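Local coordinates for protein ornithine carbamoyltransferase (Gloeobacter violaceus, PDB 3GD5) that probably catalyses the reversible transfer of the carbamoyl group from carbamoyl phosphate to ornithine, yielding citrulline and phosphate in arginine biosynthesis, at residues L158-Y162 with E221-G225; A187-F192 with L249-Y253. All coordinates share one frame; numbering follows the deposited sequence.

Contact 1 of 2, residues L158-Y162 with E221-G225; sequences LKLAY and EAARG
A161 and A222 meet in the closely packed half of this contact, where strand 159-163 of the parallel sheet lies against the short helix 219-223. The methyl CB of A161 presses on the helix backbone, 3.3 Å from A222 O, and lies 3.9 Å from A223 CA. Between the two methyls, A161 CB and A222 CB, the gap is 4.3 Å, so small residues on both elements let the helix settle almost directly on the strand. Around them A185 and A187 of the next strand and L229 of strand 228-231 continue the apolar layer.

Toward the start of the strand the character changes. K159 is partly exposed and reaches along the strand-facing side of the helix end as a fully extended chain, with CG anti to the backbone N (chi1 -176°). Its ammonium group enters the turn that closes the helix and is held by two backbone carbonyls: NZ lies 2.8 Å from A222 O and 2.8 Å from R224 O. The first bond comes from above the carbonyl plane of A222, 41° out of it, whereas R224 O is approached at a wider C=O angle of 154°. On the solvent side the exposed R224 forms a salt bridge with E221, NH1 and NH2 both meeting E221 OE2, and the exposed G225, with a positive phi, leads the chain out past the aliphatic part of the lysine.

With a methionine in place of K159, the carbonyls of A222 and R224 would probably lose a shared donor, and the turn after the helix this side-chain link to the strand. The lysine's positive charge probably complements the carbonyls at the C-terminal end of this short helix, whose partial charge would be negative.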
ATOM      1  N   LEU A 158      29.753 -21.856  35.525  1.00 52.42           N
ATOM      2  CA  LEU A 158      28.765 -22.418  34.613  1.00 51.89           C
ATOM      3  C   LEU A 158      29.209 -22.291  33.157  1.00 50.96           C
ATOM      4  O   LEU A 158      30.097 -21.500  32.831  1.00 49.90           O
ATOM      5  CB  LEU A 158      27.430 -21.695  34.796  1.00 52.49           C
ATOM      6  CG  LEU A 158      26.316 -22.377  35.591  1.00 54.46           C
ATOM      7  CD1 LEU A 158      26.878 -23.098  36.805  1.00 54.20           C
ATOM      8  CD2 LEU A 158      25.293 -21.321  36.000  1.00 53.31           C
ATOM      9  N   LYS A 159      28.599 -23.089  32.287  1.00 49.18           N
ATOM     10  CA  LYS A 159      28.907 -23.034  30.870  1.00 48.23           C
ATOM     11  C   LYS A 159      27.617 -22.856  30.054  1.00 47.71           C
ATOM     12  O   LYS A 159      26.639 -23.592  30.232  1.00 47.18           O
ATOM     13  CB  LYS A 159      29.635 -24.299  30.410  1.00 47.26           C
ATOM     14  CG  LYS A 159      30.062 -24.233  28.944  1.00 47.56           C
ATOM     15  CD  LYS A 159      30.365 -25.606  28.361  1.00 47.99           C
ATOM     16  CE  LYS A 159      30.840 -25.496  26.919  1.00 48.67           C
ATOM     17  NZ  LYS A 159      31.101 -26.820  26.277  1.00 50.07           N
ATOM     18  N   LEU A 160      27.638 -21.866  29.163  1.00 46.89           N
ATOM     19  CA  LEU A 160      26.508 -21.539  28.283  1.00 44.25           C
ATOM     20  C   LEU A 160      26.904 -21.878  26.840  1.00 42.52           C
ATOM     21  O   LEU A 160      27.972 -21.486  26.362  1.00 42.12           O
ATOM     22  CB  LEU A 160      26.184 -20.037  28.411  1.00 44.71           C
ATOM     23  CG  LEU A 160      25.112 -19.242  27.636  1.00 44.78           C
ATOM     24  CD1 LEU A 160      25.187 -19.561  26.158  1.00 41.61           C
ATOM     25  CD2 LEU A 160      23.726 -19.532  28.178  1.00 41.99           C
ATOM     26  N   ALA A 161      26.054 -22.629  26.153  1.00 42.65           N
ATOM     27  CA  ALA A 161      26.311 -22.983  24.763  1.00 41.71           C
ATOM     28  C   ALA A 161      25.213 -22.374  23.897  1.00 41.63           C
ATOM     29  O   ALA A 161      24.027 -22.610  24.125  1.00 41.07           O
ATOM     30  CB  ALA A 161      26.332 -24.486  24.593  1.00 41.43           C
ATOM     31  N   TYR A 162      25.616 -21.576  22.916  1.00 42.93           N
ATOM     32  CA  TYR A 162      24.672 -20.937  22.004  1.00 42.88           C
ATOM     33  C   TYR A 162      24.812 -21.572  20.631  1.00 42.75           C
ATOM     34  O   TYR A 162      25.922 -21.747  20.131  1.00 42.89           O
ATOM     35  CB  TYR A 162      24.955 -19.437  21.899  1.00 43.60           C
ATOM     36  CG  TYR A 162      24.097 -18.730  20.872  1.00 42.58           C
ATOM     37  CD1 TYR A 162      22.928 -18.071  21.244  1.00 43.41           C
ATOM     38  CD2 TYR A 162      24.449 -18.738  19.524  1.00 43.40           C
ATOM     39  CE1 TYR A 162      22.127 -17.432  20.297  1.00 43.71           C
ATOM     40  CE2 TYR A 162      23.657 -18.103  18.567  1.00 44.72           C
ATOM     41  CZ  TYR A 162      22.501 -17.450  18.960  1.00 43.53           C
ATOM     42  OH  TYR A 162      21.745 -16.791  18.020  1.00 44.11           O
ATOM     43  N   GLU A 221      29.610 -30.083  19.927  1.00 56.98           N
ATOM     44  CA  GLU A 221      30.864 -29.857  20.627  1.00 57.94           C
ATOM     45  C   GLU A 221      30.606 -28.812  21.706  1.00 57.61           C
ATOM     46  O   GLU A 221      30.926 -29.011  22.879  1.00 57.95           O
ATOM     47  CB  GLU A 221      31.918 -29.333  19.651  1.00 60.15           C
ATOM     48  CG  GLU A 221      33.316 -29.250  20.230  1.00 64.45           C
ATOM     49  CD  GLU A 221      33.874 -30.622  20.583  1.00 67.93           C
ATOM     50  OE1 GLU A 221      34.031 -31.464  19.663  1.00 67.81           O
ATOM     51  OE2 GLU A 221      34.150 -30.856  21.782  1.00 68.28           O
ATOM     52  N   ALA A 222      30.004 -27.703  21.290  1.00 56.40           N
ATOM     53  CA  ALA A 222      29.692 -26.599  22.187  1.00 55.23           C
ATOM     54  C   ALA A 222      28.768 -27.007  23.332  1.00 54.65           C
ATOM     55  O   ALA A 222      28.942 -26.565  24.473  1.00 54.00           O
ATOM     56  CB  ALA A 222      29.061 -25.457  21.389  1.00 55.00           C
ATOM     57  N   ALA A 223      27.792 -27.855  23.022  1.00 53.55           N
ATOM     58  CA  ALA A 223      26.816 -28.305  24.004  1.00 53.37           C
ATOM     59  C   ALA A 223      27.355 -29.271  25.056  1.00 54.64           C
ATOM     60  O   ALA A 223      26.791 -29.377  26.151  1.00 53.10           O
ATOM     61  CB  ALA A 223      25.619 -28.938  23.288  1.00 53.20           C
ATOM     62  N   ARG A 224      28.436 -29.977  24.743  1.00 56.05           N
ATOM     63  CA  ARG A 224      28.973 -30.929  25.704  1.00 57.16           C
ATOM     64  C   ARG A 224      29.330 -30.245  27.022  1.00 56.39           C
ATOM     65  O   ARG A 224      30.127 -29.302  27.055  1.00 55.42           O
ATOM     66  CB  ARG A 224      30.197 -31.651  25.130  1.00 61.55           C
ATOM     67  CG  ARG A 224      30.594 -32.888  25.943  1.00 66.55           C
ATOM     68  CD  ARG A 224      31.469 -33.881  25.168  1.00 70.85           C
ATOM     69  NE  ARG A 224      32.846 -33.424  24.977  1.00 74.57           N
ATOM     70  CZ  ARG A 224      33.239 -32.580  24.025  1.00 76.61           C
ATOM     71  NH1 ARG A 224      32.360 -32.087  23.158  1.00 76.75           N
ATOM     72  NH2 ARG A 224      34.520 -32.235  23.935  1.00 77.28           N
ATOM     73  N   GLY A 225      28.707 -30.712  28.103  1.00 54.32           N
ATOM     74  CA  GLY A 225      28.969 -30.150  29.416  1.00 53.72           C
ATOM     75  C   GLY A 225      28.332 -28.802  29.718  1.00 53.28           C
ATOM     76  O   GLY A 225      28.637 -28.186  30.741  1.00 54.69           O
TER

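Contact 2 of 2, residues A187-F192 with L249-Y253; sequences ATPEGF and LFEQY
P189 sits in the corner formed by the faces of the F250 and Y253 rings, joining the loop after strand 183-187 to helix 247-250 and the turn that follows it in the Rossmann-like ornithine-binding domain. Both partners are turned structures: a type I beta turn runs from P189 to F192, another from F250 to Y253, and the proline of the first fits against the aromatic residues that bracket the second.

The proline ring makes two CH-pi contacts. Its CG stands 4.1 Å from the centroid of the F250 ring, over the face, and its CD sits 4.0 Å from the centroid of the Y253 ring, again over a face, only 13° from the normal. L249 adds a third neighbour: its CD1 packs on P189 CB, and its carbonyl O comes within 3.1 Å of P189 CG.

Y253 carries the side of the contact next to strand 183-187. With CG anti to its carbonyl carbon (chi1 -63°), the ring is directed across to the backbone of A187 and T188, and CE1 lies 4.2 Å from A187 CB. Its hydroxyl is hydrogen-bonded to the carbonyl of R217, tying the ring to the approach to helix 219-223.

F192 builds the other flank. The edge of F250 is directed at its face in a T-shaped pair, centroids 5.0 Å apart and planes at 71°, while L249 CD2 touches F192 CE1 at 3.5 Å. H245 and L249 of a neighbouring subunit also pack on F192. Within the chain, W234 stacks on F250, whose side chain is about 9 Å from that of D232, a probable ornithine-binding residue. The proline's own turn is stitched at P189 O, which accepts F192 N from one face of its carbonyl plane and T188 OG1, at 2.8 Å, from the opposite face.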
ATOM      1  N   ALA A 187      28.274 -21.792  18.696  1.00 41.96           N
ATOM      2  CA  ALA A 187      28.348 -22.582  17.480  1.00 41.47           C
ATOM      3  C   ALA A 187      27.434 -22.009  16.396  1.00 41.53           C
ATOM      4  O   ALA A 187      26.229 -21.834  16.604  1.00 37.88           O
ATOM      5  CB  ALA A 187      27.964 -24.037  17.782  1.00 42.61           C
ATOM      6  N   THR A 188      28.016 -21.720  15.236  1.00 41.99           N
ATOM      7  CA  THR A 188      27.263 -21.162  14.116  1.00 43.15           C
ATOM      8  C   THR A 188      27.796 -21.700  12.805  1.00 44.55           C
ATOM      9  O   THR A 188      28.882 -22.281  12.755  1.00 44.74           O
ATOM     10  CB  THR A 188      27.427 -19.637  14.022  1.00 42.08           C
ATOM     11  OG1 THR A 188      28.669 -19.339  13.366  1.00 40.90           O
ATOM     12  CG2 THR A 188      27.426 -19.007  15.400  1.00 41.64           C
ATOM     13  N   PRO A 189      27.031 -21.525  11.719  1.00 45.83           N
ATOM     14  CA  PRO A 189      27.530 -22.016  10.435  1.00 45.98           C
ATOM     15  C   PRO A 189      28.727 -21.129  10.087  1.00 46.05           C
ATOM     16  O   PRO A 189      28.935 -20.083  10.713  1.00 43.60           O
ATOM     17  CB  PRO A 189      26.343 -21.801   9.496  1.00 46.76           C
ATOM     18  CG  PRO A 189      25.168 -21.961  10.405  1.00 46.66           C
ATOM     19  CD  PRO A 189      25.602 -21.185  11.631  1.00 47.41           C
ATOM     20  N   GLU A 190      29.500 -21.543   9.090  1.00 47.54           N
ATOM     21  CA  GLU A 190      30.695 -20.823   8.666  1.00 49.75           C
ATOM     22  C   GLU A 190      30.569 -19.315   8.421  1.00 49.95           C
ATOM     23  O   GLU A 190      31.355 -18.532   8.960  1.00 52.41           O
ATOM     24  CB  GLU A 190      31.270 -21.487   7.417  1.00 51.27           C
ATOM     25  CG  GLU A 190      32.552 -20.869   6.915  1.00 56.05           C
ATOM     26  CD  GLU A 190      33.184 -21.703   5.825  1.00 60.00           C
ATOM     27  OE1 GLU A 190      33.531 -22.871   6.107  1.00 61.06           O
ATOM     28  OE2 GLU A 190      33.329 -21.201   4.686  1.00 62.72           O
ATOM     29  N   GLY A 191      29.603 -18.898   7.613  1.00 47.01           N
ATOM     30  CA  GLY A 191      29.478 -17.474   7.342  1.00 46.96           C
ATOM     31  C   GLY A 191      28.586 -16.671   8.276  1.00 46.11           C
ATOM     32  O   GLY A 191      28.313 -15.493   8.028  1.00 45.98           O
ATOM     33  N   PHE A 192      28.132 -17.289   9.357  1.00 44.40           N
ATOM     34  CA  PHE A 192      27.254 -16.591  10.282  1.00 44.49           C
ATOM     35  C   PHE A 192      27.828 -16.580  11.682  1.00 43.87           C
ATOM     36  O   PHE A 192      27.111 -16.803  12.649  1.00 43.40           O
ATOM     37  CB  PHE A 192      25.869 -17.248  10.296  1.00 44.71           C
ATOM     38  CG  PHE A 192      25.197 -17.280   8.948  1.00 44.96           C
ATOM     39  CD1 PHE A 192      25.691 -18.089   7.929  1.00 44.75           C
ATOM     40  CD2 PHE A 192      24.089 -16.477   8.691  1.00 45.95           C
ATOM     41  CE1 PHE A 192      25.099 -18.100   6.669  1.00 45.85           C
ATOM     42  CE2 PHE A 192      23.484 -16.478   7.434  1.00 45.88           C
ATOM     43  CZ  PHE A 192      23.993 -17.293   6.417  1.00 46.99           C
ATOM     44  N   LEU A 249      21.888 -25.455   6.198  1.00 71.48           N
ATOM     45  CA  LEU A 249      22.965 -24.594   6.669  1.00 70.02           C
ATOM     46  C   LEU A 249      22.809 -24.331   8.161  1.00 68.40           C
ATOM     47  O   LEU A 249      23.786 -24.325   8.911  1.00 67.95           O
ATOM     48  CB  LEU A 249      22.938 -23.269   5.906  1.00 70.83           C
ATOM     49  CG  LEU A 249      24.002 -22.214   6.208  1.00 72.06           C
ATOM     50  CD1 LEU A 249      25.394 -22.828   6.136  1.00 72.69           C
ATOM     51  CD2 LEU A 249      23.865 -21.079   5.205  1.00 72.40           C
ATOM     52  N   PHE A 250      21.566 -24.113   8.579  1.00 66.23           N
ATOM     53  CA  PHE A 250      21.236 -23.860   9.976  1.00 63.72           C
ATOM     54  C   PHE A 250      20.604 -25.107  10.583  1.00 63.13           C
ATOM     55  O   PHE A 250      20.535 -25.259  11.801  1.00 63.47           O
ATOM     56  CB  PHE A 250      20.251 -22.697  10.067  1.00 62.46           C
ATOM     57  CG  PHE A 250      20.904 -21.358  10.204  1.00 60.61           C
ATOM     58  CD1 PHE A 250      21.443 -20.958  11.422  1.00 59.92           C
ATOM     59  CD2 PHE A 250      20.972 -20.491   9.121  1.00 59.25           C
ATOM     60  CE1 PHE A 250      22.042 -19.710  11.561  1.00 60.36           C
ATOM     61  CE2 PHE A 250      21.570 -19.240   9.250  1.00 59.39           C
ATOM     62  CZ  PHE A 250      22.105 -18.847  10.471  1.00 60.05           C
ATOM     63  N   GLU A 251      20.151 -25.992   9.703  1.00 61.91           N
ATOM     64  CA  GLU A 251      19.492 -27.240  10.069  1.00 61.88           C
ATOM     65  C   GLU A 251      20.098 -27.996  11.255  1.00 60.63           C
ATOM     66  O   GLU A 251      19.385 -28.368  12.184  1.00 59.60           O
ATOM     67  CB  GLU A 251      19.464 -28.153   8.842  1.00 64.03           C
ATOM     68  CG  GLU A 251      18.417 -29.244   8.877  1.00 66.30           C
ATOM     69  CD  GLU A 251      18.409 -30.059   7.597  1.00 68.08           C
ATOM     70  OE1 GLU A 251      17.525 -30.931   7.452  1.00 68.80           O
ATOM     71  OE2 GLU A 251      19.292 -29.827   6.739  1.00 66.73           O
ATOM     72  N   GLN A 252      21.409 -28.221  11.217  1.00 59.80           N
ATOM     73  CA  GLN A 252      22.112 -28.957  12.271  1.00 58.12           C
ATOM     74  C   GLN A 252      22.239 -28.185  13.585  1.00 56.50           C
ATOM     75  O   GLN A 252      22.670 -28.740  14.600  1.00 54.94           O
ATOM     76  CB  GLN A 252      23.516 -29.346  11.793  1.00 59.61           C
ATOM     77  CG  GLN A 252      23.602 -29.721  10.319  1.00 63.33           C
ATOM     78  CD  GLN A 252      23.841 -28.518   9.406  1.00 65.88           C
ATOM     79  OE1 GLN A 252      23.155 -27.492   9.501  1.00 65.64           O
ATOM     80  NE2 GLN A 252      24.818 -28.645   8.511  1.00 66.32           N
ATOM     81  N   TYR A 253      21.866 -26.909  13.561  1.00 54.30           N
ATOM     82  CA  TYR A 253      21.958 -26.051  14.735  1.00 52.82           C
ATOM     83  C   TYR A 253      20.619 -25.926  15.446  1.00 53.20           C
ATOM     84  O   TYR A 253      20.171 -24.829  15.794  1.00 56.06           O
ATOM     85  CB  TYR A 253      22.467 -24.678  14.306  1.00 51.28           C
ATOM     86  CG  TYR A 253      23.853 -24.744  13.720  1.00 50.42           C
ATOM     87  CD1 TYR A 253      24.979 -24.579  14.530  1.00 48.80           C
ATOM     88  CD2 TYR A 253      24.046 -25.019  12.367  1.00 47.73           C
ATOM     89  CE1 TYR A 253      26.259 -24.688  14.008  1.00 47.69           C
ATOM     90  CE2 TYR A 253      25.324 -25.133  11.837  1.00 48.61           C
ATOM     91  CZ  TYR A 253      26.426 -24.968  12.665  1.00 48.17           C
ATOM     92  OH  TYR A 253      27.697 -25.110  12.158  1.00 48.34           O
TER

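Overall arrangement
The two contacts show how one parallel sheet can be dressed by quite different chemistry. Contact 1 joins the central strand 159-163 to the short helix 219-223 and is partly buried, with a lysine bound to carbonyls at the helix end; contact 2 is buried throughout and joins the loop leaving strand 183-187 to helix 247-250 and its following turn, where aromatic and proline surfaces dominate and no charged side chain takes part. It also reaches a neighbouring subunit, whereas contact 1 stays within its own chain. Their centres lie about 16 Å apart, yet they meet: Y162 O is 2.8 Å from A187 N, probably a hydrogen bond between adjacent strands, and the A222 and A187 methyls pack together.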